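PDB 2OFY: putative XRE-family transcriptional regulator from Rhodococcus sp., which probably binds DNA through a helix-turn-helix domain of the XRE family and so is thought to act as a transcriptional regulator. Local coordinates for residues E19-A24 with F58-V63. Residues are numbered along the deposited sequence; the frame is centred on the assembly and turned at random.
Sequences ELLRSA and FTIAAV
Leu21 reaches across to helix 57-66 with both prongs of its isobutyl fork, and each prong finds a different residue. Its CD1 meets CD1 of Ile60 at 4.0 Å, methyl to methyl, the two side chains crossing at about a right angle. The other branch, CD2, approaches CG1 of Val63 at 4.2 Å on a more slanting course. Leu21 holds CG anti to the carbonyl carbon and beside the backbone N (chi1 -69°), and its extended second torsion (chi2 175°) carries CD1 outward to Ile60. The CA atoms of Leu21 and Val63 are 8.0 Å apart, and both residues direct their CB at the opposing helix. Helices 8-25 and 57-66 belong to the small all-helical bundle of an XRE-type helix-turn-helix domain, and the leucine sits in its buried core, where the contact is purely apolar. Ile60 arrives differently: its CB points along the flank, and the CG1 arm, with CD1 folded round by chi2 of -55°, brings the terminal methyl over to the leucine. On Val63 the methyl that touches is CG1. Ile47 of helix 41-48 packs against both Leu21 and Ile60, while Leu69 touches Leu21 and Ile39 touches Val63. Leu71 lies against Ile60, which also meets Phe57 of the second subunit.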
loop_
_atom_site.group_PDB
_atom_site.type_symbol
_atom_site.label_atom_id
_atom_site.label_comp_id
_atom_site.label_asym_id
_atom_site.label_seq_id
_atom_site.Cartn_x
_atom_site.Cartn_y
_atom_site.Cartn_z
ATOM N N GLU A 19 -13.529 3.946 -4.610
ATOM C CA GLU A 19 -14.182 4.666 -5.706
ATOM C C GLU A 19 -13.249 4.829 -6.890
ATOM O O GLU A 19 -13.687 4.646 -8.044
ATOM C CB GLU A 19 -14.647 6.056 -5.248
ATOM C CG GLU A 19 -15.490 6.766 -6.353
ATOM C CD GLU A 19 -15.778 8.256 -6.116
ATOM O OE1 GLU A 19 -15.578 8.740 -4.981
ATOM O OE2 GLU A 19 -16.225 8.945 -7.077
ATOM N N LEU A 20 -11.986 5.151 -6.634
ATOM C CA LEU A 20 -10.991 5.323 -7.728
ATOM C C LEU A 20 -10.737 4.016 -8.491
ATOM O O LEU A 20 -10.696 4.015 -9.747
ATOM C CB LEU A 20 -9.662 5.749 -7.103
ATOM C CG LEU A 20 -8.873 6.937 -7.544
ATOM C CD1 LEU A 20 -9.763 8.075 -8.109
ATOM C CD2 LEU A 20 -8.109 7.390 -6.321
ATOM N N LEU A 21 -10.622 2.917 -7.752
ATOM C CA LEU A 21 -10.417 1.585 -8.351
ATOM C C LEU A 21 -11.680 1.197 -9.157
ATOM O O LEU A 21 -11.593 0.651 -10.270
ATOM C CB LEU A 21 -10.131 0.531 -7.278
ATOM C CG LEU A 21 -8.746 0.786 -6.652
ATOM C CD1 LEU A 21 -8.524 -0.195 -5.511
ATOM C CD2 LEU A 21 -7.624 0.690 -7.705
ATOM N N ARG A 22 -12.853 1.474 -8.589
ATOM C CA ARG A 22 -14.095 1.155 -9.316
ATOM C C ARG A 22 -14.174 1.944 -10.643
ATOM O O ARG A 22 -14.491 1.362 -11.673
ATOM C CB ARG A 22 -15.340 1.420 -8.416
ATOM C CG ARG A 22 -16.729 1.269 -9.126
ATOM C CD ARG A 22 -16.840 -0.056 -9.692
ATOM N NE ARG A 22 -18.010 -0.258 -10.565
ATOM C CZ ARG A 22 -17.929 -0.342 -11.882
ATOM N NH1 ARG A 22 -16.765 -0.159 -12.500
ATOM N NH2 ARG A 22 -19.033 -0.577 -12.573
ATOM N N SER A 23 -13.872 3.236 -10.589
ATOM C CA SER A 23 -13.926 4.076 -11.796
ATOM C C SER A 23 -12.893 3.568 -12.792
ATOM O O SER A 23 -13.167 3.518 -14.008
ATOM C CB SER A 23 -13.618 5.532 -11.434
ATOM O OG SER A 23 -14.708 6.053 -10.683
ATOM N N ALA A 24 -11.697 3.191 -12.319
ATOM C CA ALA A 24 -10.649 2.667 -13.234
ATOM C C ALA A 24 -11.058 1.342 -13.890
ATOM O O ALA A 24 -10.802 1.102 -15.085
ATOM C CB ALA A 24 -9.307 2.530 -12.570
ATOM N N PHE A 58 0.102 -4.951 -1.203
ATOM C CA PHE A 58 0.345 -5.865 -2.354
ATOM C C PHE A 58 -0.934 -6.144 -3.130
ATOM O O PHE A 58 -0.893 -6.226 -4.356
ATOM C CB PHE A 58 1.139 -7.086 -1.927
ATOM C CG PHE A 58 2.578 -6.733 -1.647
ATOM C CD1 PHE A 58 3.425 -6.334 -2.706
ATOM C CD2 PHE A 58 3.036 -6.628 -0.328
ATOM C CE1 PHE A 58 4.723 -5.952 -2.434
ATOM C CE2 PHE A 58 4.308 -6.266 -0.049
ATOM C CZ PHE A 58 5.176 -5.930 -1.079
ATOM N N THR A 59 -2.058 -6.149 -2.431
ATOM C CA THR A 59 -3.367 -6.297 -3.113
ATOM C C THR A 59 -3.726 -5.092 -3.974
ATOM O O THR A 59 -4.121 -5.266 -5.138
ATOM C CB THR A 59 -4.447 -6.616 -2.122
ATOM O OG1 THR A 59 -4.051 -7.835 -1.453
ATOM C CG2 THR A 59 -5.801 -6.792 -2.848
ATOM N N ILE A 60 -3.550 -3.895 -3.426
ATOM C CA ILE A 60 -3.873 -2.692 -4.184
ATOM C C ILE A 60 -2.915 -2.587 -5.395
ATOM O O ILE A 60 -3.333 -2.223 -6.520
ATOM C CB ILE A 60 -3.836 -1.464 -3.291
ATOM C CG1 ILE A 60 -4.878 -1.580 -2.161
ATOM C CG2 ILE A 60 -4.000 -0.219 -4.106
ATOM C CD1 ILE A 60 -6.335 -1.846 -2.625
ATOM N N ALA A 61 -1.638 -2.901 -5.160
ATOM C CA ALA A 61 -0.672 -2.919 -6.232
ATOM C C ALA A 61 -1.103 -3.864 -7.356
ATOM O O ALA A 61 -0.948 -3.560 -8.499
ATOM C CB ALA A 61 0.708 -3.333 -5.671
ATOM N N ALA A 62 -1.605 -5.043 -7.013
ATOM C CA ALA A 62 -1.913 -6.030 -8.033
ATOM C C ALA A 62 -3.118 -5.540 -8.822
ATOM O O ALA A 62 -3.199 -5.754 -10.031
ATOM C CB ALA A 62 -2.185 -7.370 -7.384
ATOM N N VAL A 63 -4.085 -4.970 -8.123
ATOM C CA VAL A 63 -5.326 -4.536 -8.810
ATOM C C VAL A 63 -4.946 -3.347 -9.712
ATOM O O VAL A 63 -5.346 -3.264 -10.884
ATOM C CB VAL A 63 -6.422 -4.154 -7.843
ATOM C CG1 VAL A 63 -7.593 -3.393 -8.589
ATOM C CG2 VAL A 63 -6.906 -5.385 -7.062
#